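Local coordinates for ATPase BagA (Mycobacterium tuberculosis H37Rv, PDB 6BS3), which forms one half of the heterodimeric BagAB complex and hydrolyses ATP, an activity needed for resistance to nitric oxide and to elevated glycerol, at residues V12-R17 / R22-T27; L136-I141 / E193-L198; E143-L148 / D157-D162; P164-I169 / V217-E222; F172-K177 / A228-P233. All coordinates share one frame; numbering follows the deposited sequence.

Contact 1. Residues V12-R17 / R22-T27; sequences VGWPSR and RLHLVT
In the strand that runs into the P-loop of this nucleotide-binding fold, His24 meets the indole of Trp14, which comes from the N-terminal loop ahead of strand 23-28. The touching atoms belong to the two outer parts of the rings: His24 CE1 lies 3.7 Å from Trp14 CZ2 and equally far from Trp14 CH2, while His24 ND1 is 3.9 Å from Trp14 CH2. The planes are turned by just 19°, yet the rings are slid so far past each other that the centroids of the six-membered ring and the imidazole stand 5.7 Å apart and overlap is slight. With its CG swung away from the backbone N (chi1 -162°), Trp14 sends the benzo end of its indole in toward the strand. Strand 23-28 sits inside the parallel part of the sheet, between strands 158-162 and 204-210, and His24 projects from it on the side packed by helix 34-46, where Leu41 touches both aromatic residues and Leu45 touches His24. A third ring, His207 of strand 204-210, meets both Trp14 and His24. The polar ring atoms of this buried group have partners too. His24 ND1 is hydrogen-bonded to His207 NE2, which would help fix the rotation of the imidazole, and His24 NE2 makes a weak bond to Val21 O. Trp14 NE1 is hydrogen-bonded to Arg340 O, tying the indole to the C-terminal residue of the chain.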
# COMPACT_ATOMS: atom_id res chain seq x y z
N VAL A 12 19.85 22.08 -0.23
CA VAL A 12 18.89 22.22 0.89
C VAL A 12 17.62 21.37 0.63
O VAL A 12 17.20 21.24 -0.52
CB VAL A 12 18.50 23.68 1.26
CG1 VAL A 12 19.62 24.39 2.02
CG2 VAL A 12 18.04 24.49 0.05
N GLY A 13 17.05 20.82 1.70
CA GLY A 13 15.84 20.01 1.62
C GLY A 13 14.57 20.82 1.70
O GLY A 13 13.49 20.33 1.38
N TRP A 14 14.69 22.09 2.10
CA TRP A 14 13.57 23.00 2.25
C TRP A 14 13.96 24.41 1.82
O TRP A 14 14.27 25.24 2.67
CB TRP A 14 13.02 22.97 3.69
CG TRP A 14 11.63 23.51 3.88
CD1 TRP A 14 11.29 24.75 4.36
CD2 TRP A 14 10.39 22.80 3.71
NE1 TRP A 14 9.92 24.83 4.52
CE2 TRP A 14 9.35 23.65 4.13
CE3 TRP A 14 10.07 21.49 3.28
CZ2 TRP A 14 8.00 23.26 4.11
CZ3 TRP A 14 8.73 21.11 3.25
CH2 TRP A 14 7.72 21.97 3.70
N PRO A 15 13.88 24.75 0.51
CA PRO A 15 14.14 26.13 0.09
C PRO A 15 13.15 27.10 0.77
O PRO A 15 12.03 26.70 1.11
CB PRO A 15 13.93 26.08 -1.43
CG PRO A 15 14.09 24.65 -1.81
CD PRO A 15 13.49 23.91 -0.65
N SER A 16 13.57 28.35 0.97
CA SER A 16 12.78 29.42 1.63
C SER A 16 11.36 29.61 1.10
O SER A 16 10.46 29.89 1.89
CB SER A 16 13.52 30.75 1.56
OG SER A 16 14.51 30.76 2.57
N ARG A 17 11.17 29.49 -0.23
CA ARG A 17 9.88 29.61 -0.93
C ARG A 17 8.79 28.71 -0.32
O ARG A 17 7.63 29.12 -0.23
CB ARG A 17 10.05 29.36 -2.45
CG ARG A 17 10.44 27.92 -2.83
CD ARG A 17 10.41 27.72 -4.33
NE ARG A 17 11.39 26.72 -4.78
CZ ARG A 17 11.15 25.42 -4.88
NH1 ARG A 17 9.96 24.93 -4.55
NH2 ARG A 17 12.10 24.59 -5.30
N ARG A 22 0.98 27.84 1.86
CA ARG A 22 -0.17 27.72 2.77
C ARG A 22 -0.79 26.33 2.66
O ARG A 22 -1.44 25.88 3.61
CB ARG A 22 -1.25 28.76 2.42
CG ARG A 22 -0.80 30.24 2.44
CD ARG A 22 -1.00 31.05 3.73
NE ARG A 22 -2.03 30.54 4.66
CZ ARG A 22 -3.33 30.52 4.41
NH1 ARG A 22 -3.79 30.95 3.25
NH2 ARG A 22 -4.17 30.01 5.30
N LEU A 23 -0.66 25.67 1.49
CA LEU A 23 -1.25 24.35 1.25
C LEU A 23 -0.20 23.31 0.92
O LEU A 23 0.38 23.36 -0.16
CB LEU A 23 -2.35 24.39 0.16
CG LEU A 23 -2.92 23.03 -0.31
CD1 LEU A 23 -3.62 22.29 0.83
CD2 LEU A 23 -3.82 23.19 -1.54
N HIS A 24 0.01 22.35 1.84
CA HIS A 24 0.99 21.28 1.66
C HIS A 24 0.29 19.97 1.38
O HIS A 24 -0.52 19.54 2.20
CB HIS A 24 1.92 21.12 2.88
CG HIS A 24 2.75 22.34 3.16
ND1 HIS A 24 4.03 22.47 2.64
CD2 HIS A 24 2.46 23.43 3.89
CE1 HIS A 24 4.47 23.64 3.06
NE2 HIS A 24 3.55 24.26 3.81
N LEU A 25 0.58 19.35 0.23
CA LEU A 25 -0.05 18.08 -0.10
C LEU A 25 1.00 16.99 0.03
O LEU A 25 2.06 17.09 -0.58
CB LEU A 25 -0.68 18.12 -1.51
CG LEU A 25 -1.80 19.13 -1.75
CD1 LEU A 25 -1.79 19.62 -3.20
CD2 LEU A 25 -3.17 18.51 -1.49
N VAL A 26 0.73 15.99 0.87
CA VAL A 26 1.67 14.89 1.15
C VAL A 26 1.20 13.62 0.46
O VAL A 26 0.21 12.98 0.87
CB VAL A 26 1.97 14.69 2.68
CG1 VAL A 26 3.04 13.63 2.90
CG2 VAL A 26 2.39 16.01 3.34
N THR A 27 1.89 13.28 -0.64
CA THR A 27 1.60 12.08 -1.40
C THR A 27 2.76 11.06 -1.24
O THR A 27 3.67 11.28 -0.43
CB THR A 27 1.19 12.40 -2.85
OG1 THR A 27 0.66 11.21 -3.44
CG2 THR A 27 2.34 12.93 -3.70

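Contact 2. Residues L136-I141 / E193-L198; sequences LLTGKI and EGVVKL
Thr138, on helix 130-146, presses its hydroxyl end against Val195 of helix 188-200. Thr138 OG1 is 3.8 Å from Val195 CG1, and Thr138 CB follows at 4.0 Å from the same methyl; the two side chains cross at about a right angle. With chi1 at 62° the hydroxyl is folded back over its own helix, where it is hydrogen-bonded to Asp134 O, one turn earlier. Gly139 comes next and brings backbone to the interface: its CA is 4.3 Å from Val195 CG2, and the CA atoms of Gly139 and Val195 are 6.6 Å apart, the nearest CA pair of the two segments, at a residue with no side chain. Val195 thus straddles the pair, CG1 on the threonine and CG2 on the glycine. Farther along, Ile141 packs on Phe172 of helix 169-172, and Leu198 of helix 188-200 packs on Lys142 and Val145 of helix 130-146. These helices flank the nucleotide-binding sheet, well away from the annotated ATP site. On the exposed side of helix 188-200, Lys197 NZ and Glu193 OE2 form a salt bridge at 3.1 Å, its hydrogen bond weak in geometry; neither residue takes part in the contact. Since the buried hydroxyl is satisfied within its own helix, the two helices are held here by van der Waals packing, which depends on shape rather than on polar pairing.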
# COMPACT_ATOMS: atom_id res chain seq x y z
N LEU A 136 -15.77 17.88 -4.24
CA LEU A 136 -16.14 18.10 -2.85
C LEU A 136 -14.91 18.22 -1.95
O LEU A 136 -14.87 19.11 -1.12
CB LEU A 136 -17.06 16.97 -2.33
CG LEU A 136 -18.44 16.84 -2.98
CD1 LEU A 136 -19.15 15.57 -2.55
CD2 LEU A 136 -19.31 18.05 -2.69
N LEU A 137 -13.92 17.32 -2.15
CA LEU A 137 -12.69 17.24 -1.36
C LEU A 137 -11.74 18.39 -1.59
O LEU A 137 -11.34 19.01 -0.61
CB LEU A 137 -11.98 15.88 -1.54
CG LEU A 137 -12.77 14.64 -1.14
CD1 LEU A 137 -12.16 13.38 -1.71
CD2 LEU A 137 -12.94 14.55 0.37
N THR A 138 -11.38 18.69 -2.85
CA THR A 138 -10.47 19.80 -3.17
C THR A 138 -11.15 21.15 -2.86
O THR A 138 -10.47 22.12 -2.53
CB THR A 138 -9.98 19.74 -4.65
OG1 THR A 138 -11.11 19.87 -5.52
CG2 THR A 138 -9.18 18.48 -4.97
N GLY A 139 -12.47 21.18 -3.00
CA GLY A 139 -13.26 22.38 -2.72
C GLY A 139 -13.26 22.70 -1.24
O GLY A 139 -13.15 23.87 -0.86
N LYS A 140 -13.35 21.67 -0.38
CA LYS A 140 -13.31 21.83 1.08
C LYS A 140 -11.90 22.22 1.53
O LYS A 140 -11.76 23.04 2.43
CB LYS A 140 -13.81 20.56 1.81
CG LYS A 140 -13.77 20.63 3.34
CD LYS A 140 -14.68 21.72 3.90
CE LYS A 140 -14.44 21.95 5.37
NZ LYS A 140 -15.20 23.13 5.86
N ILE A 141 -10.87 21.62 0.90
CA ILE A 141 -9.46 21.92 1.17
C ILE A 141 -9.23 23.42 0.88
O ILE A 141 -8.70 24.13 1.74
CB ILE A 141 -8.53 21.01 0.32
CG1 ILE A 141 -8.53 19.55 0.87
CG2 ILE A 141 -7.09 21.59 0.23
CD1 ILE A 141 -7.81 18.45 -0.15
N GLU A 193 -12.64 27.42 -10.61
CA GLU A 193 -11.61 28.31 -11.17
C GLU A 193 -10.62 28.73 -10.05
O GLU A 193 -9.40 28.72 -10.27
CB GLU A 193 -12.29 29.53 -11.81
CG GLU A 193 -11.44 30.21 -12.88
CD GLU A 193 -11.90 31.59 -13.32
OE1 GLU A 193 -13.12 31.83 -13.37
OE2 GLU A 193 -11.02 32.43 -13.62
N GLY A 194 -11.17 29.05 -8.87
CA GLY A 194 -10.45 29.43 -7.66
C GLY A 194 -9.62 28.29 -7.11
O GLY A 194 -8.54 28.52 -6.57
N VAL A 195 -10.12 27.03 -7.28
CA VAL A 195 -9.45 25.80 -6.84
C VAL A 195 -8.21 25.58 -7.73
O VAL A 195 -7.11 25.39 -7.18
CB VAL A 195 -10.41 24.57 -6.80
CG1 VAL A 195 -9.65 23.28 -6.49
CG2 VAL A 195 -11.55 24.79 -5.79
N VAL A 196 -8.39 25.68 -9.07
CA VAL A 196 -7.33 25.57 -10.09
C VAL A 196 -6.23 26.61 -9.82
O VAL A 196 -5.06 26.25 -9.84
CB VAL A 196 -7.90 25.73 -11.54
CG1 VAL A 196 -6.80 26.03 -12.55
CG2 VAL A 196 -8.68 24.50 -11.96
N LYS A 197 -6.63 27.89 -9.60
CA LYS A 197 -5.72 29.02 -9.33
C LYS A 197 -4.88 28.74 -8.09
O LYS A 197 -3.68 28.95 -8.13
CB LYS A 197 -6.51 30.33 -9.15
CG LYS A 197 -6.51 31.21 -10.37
CD LYS A 197 -7.56 32.32 -10.27
CE LYS A 197 -8.77 32.03 -11.13
NZ LYS A 197 -9.92 32.92 -10.81
N LEU A 198 -5.53 28.27 -6.99
CA LEU A 198 -4.85 27.95 -5.74
C LEU A 198 -3.82 26.84 -5.94
O LEU A 198 -2.66 27.02 -5.58
CB LEU A 198 -5.84 27.60 -4.60
CG LEU A 198 -5.22 27.05 -3.29
CD1 LEU A 198 -4.32 28.07 -2.61
CD2 LEU A 198 -6.28 26.61 -2.32

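Contact 3. Residues E143-L148 / D157-D162; sequences ETVVRL and DAIVVD
Ile159 reaches from strand 158-162 into the last turn of helix 130-146, and its branches divide between Val145 and Thr144. Starting at the chain, Ile159 CB is 4.1 Å from Val145 CG2. The next atom, CG1, lies closer to that methyl, with 3.7 Å between Ile159 CG1 and Val145 CG2, and its other neighbour is the threonine hydroxyl. The second branch, Ile159 CG2, also comes up against Thr144 OG1, at 3.7 Å. At the tip, Ile159 CD1 is 3.6 Å from Thr144 OG1 and as close to the carbonyl oxygen Thr144 O. Chi2 of -67° bends the end of the isoleucine round, which brings CD1 over Thr144. Thr144 OG1 is thus hemmed in by three isoleucine carbons, but it is hydrogen-bonded to Ile141 O within its own helix, so a buried polar atom can sit against methyl groups. The packing is a helix lying on one side of the central sheet of the P-loop fold: Leu53 of strand 51-56 touches both Thr144 and Ile159, while Leu23 of strand 23-28 touches Val145. Where the helix runs out, Arg147 folds back on Glu143 and grips it side-on. Arg147 NH2 meets Glu143 OE1 at 2.8 Å on the syn lone pair, and Arg147 NE meets Glu143 OE2 at 2.9 Å, 25° out of the carboxylate plane. Each charge has a second partner: Lys140 NZ bridges to Glu143 OE1, and Glu76 OE2 to Arg147 NH2.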
# COMPACT_ATOMS: atom_id res chain seq x y z
N GLU A 143 -11.45 25.86 0.89
CA GLU A 143 -12.21 26.63 1.88
C GLU A 143 -11.40 26.80 3.18
O GLU A 143 -11.45 27.87 3.78
CB GLU A 143 -13.59 25.96 2.13
CG GLU A 143 -14.55 26.76 3.04
CD GLU A 143 -14.30 26.66 4.54
OE1 GLU A 143 -13.90 25.57 5.01
OE2 GLU A 143 -14.51 27.68 5.24
N THR A 144 -10.64 25.76 3.61
CA THR A 144 -9.83 25.83 4.83
C THR A 144 -8.62 26.75 4.67
O THR A 144 -8.23 27.42 5.63
CB THR A 144 -9.43 24.43 5.34
OG1 THR A 144 -8.46 23.87 4.46
CG2 THR A 144 -10.64 23.49 5.52
N VAL A 145 -8.05 26.78 3.45
CA VAL A 145 -6.88 27.59 3.04
C VAL A 145 -7.20 29.09 3.00
O VAL A 145 -6.40 29.88 3.48
CB VAL A 145 -6.32 27.11 1.66
CG1 VAL A 145 -5.20 28.03 1.15
CG2 VAL A 145 -5.87 25.65 1.69
N VAL A 146 -8.33 29.48 2.36
CA VAL A 146 -8.71 30.89 2.14
C VAL A 146 -9.54 31.48 3.29
O VAL A 146 -9.81 32.69 3.25
CB VAL A 146 -9.39 31.12 0.76
CG1 VAL A 146 -8.58 30.51 -0.38
CG2 VAL A 146 -10.83 30.60 0.73
N ARG A 147 -9.94 30.66 4.30
CA ARG A 147 -10.75 31.16 5.43
C ARG A 147 -10.05 32.26 6.25
O ARG A 147 -8.92 32.09 6.71
CB ARG A 147 -11.24 30.02 6.34
CG ARG A 147 -12.40 30.47 7.25
CD ARG A 147 -12.82 29.43 8.26
NE ARG A 147 -13.01 28.10 7.67
CZ ARG A 147 -12.63 26.97 8.24
NH1 ARG A 147 -12.03 26.98 9.42
NH2 ARG A 147 -12.83 25.81 7.62
N LEU A 148 -10.77 33.38 6.43
CA LEU A 148 -10.31 34.54 7.19
C LEU A 148 -11.07 34.69 8.51
O LEU A 148 -12.23 34.29 8.60
CB LEU A 148 -10.41 35.83 6.35
CG LEU A 148 -9.68 35.85 4.98
CD1 LEU A 148 -10.02 37.12 4.21
CD2 LEU A 148 -8.16 35.69 5.13
N ASP A 157 -2.34 29.08 9.68
CA ASP A 157 -1.04 29.49 9.15
C ASP A 157 -0.65 28.60 7.98
O ASP A 157 0.03 29.05 7.06
CB ASP A 157 0.04 29.45 10.23
CG ASP A 157 -0.23 30.51 11.26
OD1 ASP A 157 0.03 31.70 10.96
OD2 ASP A 157 -0.76 30.18 12.34
N ALA A 158 -1.08 27.33 8.02
CA ALA A 158 -0.84 26.33 6.97
C ALA A 158 -1.86 25.21 7.07
O ALA A 158 -2.45 24.99 8.13
CB ALA A 158 0.58 25.74 7.08
N ILE A 159 -2.06 24.52 5.95
CA ILE A 159 -2.93 23.35 5.81
C ILE A 159 -2.03 22.22 5.30
O ILE A 159 -1.32 22.39 4.30
CB ILE A 159 -4.12 23.59 4.83
CG1 ILE A 159 -4.91 24.91 5.14
CG2 ILE A 159 -5.06 22.36 4.75
CD1 ILE A 159 -5.65 25.02 6.39
N VAL A 160 -2.06 21.08 5.98
CA VAL A 160 -1.29 19.91 5.57
C VAL A 160 -2.30 18.82 5.22
O VAL A 160 -3.14 18.46 6.04
CB VAL A 160 -0.21 19.45 6.59
CG1 VAL A 160 0.59 18.25 6.04
CG2 VAL A 160 0.74 20.61 6.97
N VAL A 161 -2.26 18.36 3.97
CA VAL A 161 -3.16 17.32 3.51
C VAL A 161 -2.40 15.99 3.42
O VAL A 161 -1.36 15.91 2.74
CB VAL A 161 -3.91 17.70 2.20
CG1 VAL A 161 -4.91 16.62 1.79
CG2 VAL A 161 -4.63 19.04 2.34
N ASP A 162 -2.91 14.96 4.15
CA ASP A 162 -2.50 13.57 4.07
C ASP A 162 -3.32 13.17 2.82
O ASP A 162 -4.53 12.92 2.89
CB ASP A 162 -2.91 12.83 5.35
CG ASP A 162 -2.77 11.32 5.39
OD1 ASP A 162 -2.26 10.73 4.42
OD2 ASP A 162 -3.19 10.73 6.40

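Contact 4. Residues P164-I169 / V217-E222; sequences PPTGRI and VQETLE
Glu219 of helix 214-229 leans on Thr166 and Gly167 in the loop that follows strand 158-162. One residue earlier on the helix, Gln218 is turned along the helix surface, where its NE2 donates to Glu222 OE1 at 3.2 Å, coming from above the carboxylate plane; it also packs on a basic side chain of the partner subunit. Glu219 does the work of the contact. Its CB is 3.9 Å from Thr166 CB, the two side chains crossing at about a right angle, and the chain is extended beyond CG. The placement of Glu219 OE1 against Thr166 OG1 is doubtful, as the model sets them too close together for any bond between them to be read with confidence. A water gives a clearer link: it accepts from Gly167 N at 3.0 Å and donates to Glu219 OE1, also at 3.0 Å. The sequence Pro-Pro-Thr-Gly just after the strand probably corresponds to switch II of the ArsA and Get3 ATPases, and the side chain of Thr166 is about 9 Å from the bound ADP and about 6 Å from the side chain of the ATP-binding residue Lys34. The other carboxylate oxygen, Glu219 OE2, forms a weak, long ion pair with Lys29. Thr220 points away from the loop and packs on Leu208 and Thr210 of strand 204-210, its OG1 hydrogen-bonded back to Pro216 O.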
# COMPACT_ATOMS: atom_id res chain seq x y z
N PRO A 164 -4.25 11.54 -1.30
CA PRO A 164 -4.27 10.22 -1.94
C PRO A 164 -2.86 9.76 -2.41
O PRO A 164 -1.94 10.59 -2.55
CB PRO A 164 -5.24 10.43 -3.11
CG PRO A 164 -6.10 11.56 -2.70
CD PRO A 164 -5.12 12.47 -2.04
N PRO A 165 -2.64 8.44 -2.64
CA PRO A 165 -1.29 7.99 -3.03
C PRO A 165 -0.80 8.46 -4.41
O PRO A 165 -1.55 9.08 -5.17
CB PRO A 165 -1.40 6.45 -2.94
CG PRO A 165 -2.83 6.17 -3.18
CD PRO A 165 -3.56 7.30 -2.51
N THR A 166 0.46 8.13 -4.75
CA THR A 166 1.12 8.52 -6.02
C THR A 166 0.36 8.11 -7.29
O THR A 166 0.42 8.85 -8.29
CB THR A 166 2.59 8.04 -6.08
OG1 THR A 166 2.63 6.62 -5.96
CG2 THR A 166 3.45 8.65 -4.99
N GLY A 167 -0.35 6.98 -7.25
CA GLY A 167 -1.11 6.48 -8.39
C GLY A 167 -2.41 7.20 -8.65
O GLY A 167 -3.00 7.05 -9.72
N ARG A 168 -2.88 8.02 -7.68
CA ARG A 168 -4.16 8.74 -7.74
C ARG A 168 -4.04 10.25 -7.60
O ARG A 168 -5.03 10.96 -7.83
CB ARG A 168 -5.10 8.21 -6.63
CG ARG A 168 -5.46 6.74 -6.77
CD ARG A 168 -6.44 6.29 -5.70
NE ARG A 168 -7.05 5.02 -6.07
CZ ARG A 168 -8.20 4.56 -5.60
NH1 ARG A 168 -8.90 5.28 -4.72
NH2 ARG A 168 -8.68 3.39 -6.00
N ILE A 169 -2.86 10.76 -7.18
CA ILE A 169 -2.66 12.18 -6.88
C ILE A 169 -2.91 13.11 -8.07
O ILE A 169 -3.57 14.15 -7.88
CB ILE A 169 -1.28 12.48 -6.19
CG1 ILE A 169 -1.23 13.91 -5.58
CG2 ILE A 169 -0.06 12.20 -7.10
CD1 ILE A 169 -2.21 14.20 -4.42
N VAL A 217 10.02 4.49 -5.35
CA VAL A 217 10.87 5.40 -6.11
C VAL A 217 10.33 5.59 -7.56
O VAL A 217 10.21 6.72 -8.03
CB VAL A 217 12.36 5.00 -6.04
CG1 VAL A 217 13.16 5.63 -7.17
CG2 VAL A 217 12.94 5.41 -4.69
N GLN A 218 9.94 4.49 -8.21
CA GLN A 218 9.37 4.51 -9.57
C GLN A 218 8.09 5.37 -9.62
O GLN A 218 7.91 6.15 -10.56
CB GLN A 218 9.06 3.08 -10.02
CG GLN A 218 8.69 2.93 -11.50
CD GLN A 218 8.40 1.50 -11.88
OE1 GLN A 218 9.15 0.56 -11.54
NE2 GLN A 218 7.30 1.29 -12.59
N GLU A 219 7.20 5.20 -8.63
CA GLU A 219 5.94 5.92 -8.53
C GLU A 219 6.14 7.39 -8.25
O GLU A 219 5.39 8.19 -8.79
CB GLU A 219 5.03 5.28 -7.48
CG GLU A 219 4.50 3.92 -7.89
CD GLU A 219 3.18 3.53 -7.26
OE1 GLU A 219 2.59 4.37 -6.54
OE2 GLU A 219 2.75 2.38 -7.47
N THR A 220 7.16 7.73 -7.44
CA THR A 220 7.57 9.09 -7.11
C THR A 220 7.99 9.80 -8.42
O THR A 220 7.52 10.91 -8.68
CB THR A 220 8.69 9.09 -6.04
OG1 THR A 220 8.18 8.54 -4.84
CG2 THR A 220 9.22 10.49 -5.73
N LEU A 221 8.83 9.14 -9.23
CA LEU A 221 9.31 9.68 -10.52
C LEU A 221 8.16 9.89 -11.52
O LEU A 221 8.05 10.97 -12.10
CB LEU A 221 10.39 8.76 -11.12
CG LEU A 221 11.72 8.66 -10.35
CD1 LEU A 221 12.59 7.54 -10.90
CD2 LEU A 221 12.47 9.96 -10.39
N GLU A 222 7.29 8.87 -11.67
CA GLU A 222 6.11 8.87 -12.54
C GLU A 222 5.09 9.93 -12.13
O GLU A 222 4.47 10.53 -13.01
CB GLU A 222 5.44 7.50 -12.54
CG GLU A 222 6.20 6.45 -13.35
CD GLU A 222 5.77 5.01 -13.14
OE1 GLU A 222 6.33 4.13 -13.83
OE2 GLU A 222 4.88 4.76 -12.30
O HOH W 1 -0.22 4.51 -5.48

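Contact 5. Residues F172-K177 / A228-P233; sequences FLDVTK and AQMELP
Asp174 sits at the centre of an inverse gamma turn, and the methyl end of Met230 packs against that turn. The turn links helix 169-172 to helix 175-179, and facing it is the C-terminal end of helix 214-229, closed by a Schellman motif in which Glu231 takes positive phi (64°). Beside the nucleotide-binding sheet, a helix-to-helix turn therefore meets the C-terminal end of another helix. Met230 CE lies 3.7 Å from Asp174 CB, 3.8 Å from Asp174 CA and 4.0 Å from Leu173 O, so the methyl rests on backbone as much as on side chain. A bend at chi3 (72°) turns CE out of line with the rest of the thioether chain, which crosses Asp174 at about a right angle. The carboxylate also caps its own helix: Asp174 OD1 accepts from Lys177 N, a weak bond of 3.4 Å. The turn itself is closed by a weak bond from Val175 N to Leu173 O. On the Schellman side, Glu231 N is bonded to Ala228 O, and Met230 O receives His200 NE2 of helix 188-200. Deeper in, Leu173 and Leu232 approach each other, both also lying on Ile206 of strand 204-210. There the methyl Leu232 CD1 stops 3.9 Å from Leu173 CB.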
# COMPACT_ATOMS: atom_id res chain seq x y z
N PHE A 172 -6.65 13.28 -8.75
CA PHE A 172 -7.27 13.97 -7.62
C PHE A 172 -7.19 15.50 -7.76
O PHE A 172 -8.13 16.21 -7.36
CB PHE A 172 -6.65 13.51 -6.29
CG PHE A 172 -7.12 14.26 -5.06
CD1 PHE A 172 -8.42 14.09 -4.58
CD2 PHE A 172 -6.27 15.12 -4.38
CE1 PHE A 172 -8.86 14.78 -3.44
CE2 PHE A 172 -6.71 15.80 -3.23
CZ PHE A 172 -8.00 15.63 -2.77
N LEU A 173 -6.07 16.01 -8.31
CA LEU A 173 -5.84 17.44 -8.49
C LEU A 173 -6.23 17.94 -9.88
O LEU A 173 -6.01 19.11 -10.19
CB LEU A 173 -4.39 17.82 -8.11
CG LEU A 173 -3.97 17.44 -6.68
CD1 LEU A 173 -2.47 17.48 -6.52
CD2 LEU A 173 -4.70 18.27 -5.63
N ASP A 174 -6.84 17.07 -10.69
CA ASP A 174 -7.28 17.43 -12.03
C ASP A 174 -8.72 17.97 -11.97
O ASP A 174 -9.69 17.24 -12.21
CB ASP A 174 -7.11 16.25 -12.99
CG ASP A 174 -7.14 16.58 -14.47
OD1 ASP A 174 -7.56 17.71 -14.82
OD2 ASP A 174 -6.75 15.71 -15.28
N VAL A 175 -8.84 19.24 -11.59
CA VAL A 175 -10.11 19.96 -11.41
C VAL A 175 -10.94 20.03 -12.71
O VAL A 175 -12.16 19.88 -12.66
CB VAL A 175 -9.87 21.36 -10.76
CG1 VAL A 175 -11.19 22.06 -10.41
CG2 VAL A 175 -9.01 21.23 -9.51
N THR A 176 -10.28 20.20 -13.86
CA THR A 176 -10.91 20.25 -15.18
C THR A 176 -11.60 18.91 -15.49
O THR A 176 -12.76 18.93 -15.89
CB THR A 176 -9.90 20.73 -16.24
OG1 THR A 176 -9.54 22.08 -15.91
CG2 THR A 176 -10.44 20.69 -17.66
N LYS A 177 -10.92 17.76 -15.25
CA LYS A 177 -11.53 16.44 -15.47
C LYS A 177 -12.65 16.13 -14.47
O LYS A 177 -13.67 15.57 -14.88
CB LYS A 177 -10.49 15.31 -15.51
CG LYS A 177 -9.69 15.23 -16.81
CD LYS A 177 -10.51 14.73 -18.02
CE LYS A 177 -9.87 15.12 -19.34
NZ LYS A 177 -10.57 14.51 -20.50
N ALA A 228 4.31 17.75 -13.13
CA ALA A 228 5.05 18.80 -13.87
C ALA A 228 4.33 19.15 -15.18
O ALA A 228 4.26 20.33 -15.52
CB ALA A 228 6.48 18.34 -14.17
N GLN A 229 3.77 18.12 -15.88
CA GLN A 229 3.00 18.27 -17.12
C GLN A 229 1.72 19.09 -16.88
O GLN A 229 1.29 19.83 -17.76
CB GLN A 229 2.64 16.90 -17.72
CG GLN A 229 3.77 16.29 -18.54
CD GLN A 229 3.41 14.98 -19.19
OE1 GLN A 229 3.59 14.80 -20.39
NE2 GLN A 229 2.91 14.02 -18.41
N MET A 230 1.12 18.94 -15.70
CA MET A 230 -0.09 19.65 -15.30
C MET A 230 0.25 21.05 -14.76
O MET A 230 -0.65 21.84 -14.49
CB MET A 230 -0.83 18.86 -14.22
CG MET A 230 -1.45 17.57 -14.74
SD MET A 230 -2.19 16.59 -13.40
CE MET A 230 -3.63 17.59 -13.02
N GLU A 231 1.57 21.35 -14.63
CA GLU A 231 2.12 22.59 -14.10
C GLU A 231 1.74 22.78 -12.62
O GLU A 231 1.49 23.89 -12.15
CB GLU A 231 1.79 23.81 -14.99
CG GLU A 231 2.81 23.99 -16.11
CD GLU A 231 2.29 24.29 -17.50
OE1 GLU A 231 2.82 23.70 -18.47
OE2 GLU A 231 1.37 25.13 -17.63
N LEU A 232 1.72 21.66 -11.89
CA LEU A 232 1.42 21.65 -10.46
C LEU A 232 2.74 21.77 -9.66
O LEU A 232 3.72 21.13 -10.02
CB LEU A 232 0.59 20.42 -10.07
CG LEU A 232 -0.90 20.46 -10.46
CD1 LEU A 232 -1.52 19.12 -10.39
CD2 LEU A 232 -1.69 21.43 -9.60
N PRO A 233 2.79 22.64 -8.62
CA PRO A 233 4.05 22.84 -7.89
C PRO A 233 4.53 21.68 -7.02
O PRO A 233 3.83 21.24 -6.12
CB PRO A 233 3.78 24.10 -7.06
CG PRO A 233 2.33 24.10 -6.86
CD PRO A 233 1.73 23.51 -8.10

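How the contacts relate
Contacts 1, 2 and 3 are buried, while contacts 4 and 5 are partly open. Strand 23-28 of contact 1 joins them: it pairs with strand 158-162 of contact 3, its Leu23 reaches Ile141 and Leu198 of contact 2, its Thr27 holds Pro164 of contact 4, and its Leu25 packs on Leu173 of contact 5. Contacts 2 and 3 use two neighbouring stretches of helix 130-146, both setting an internally bonded threonine against aliphatic carbons, whereas contact 1 pairs aromatic rings. Contacts 4 and 5 share helix 214-229, which meets loops in its first half and at its C-terminal end. Toward the nucleotide the chemistry becomes polar, with a carboxylate and a water; in contact 5 it is mostly apolar.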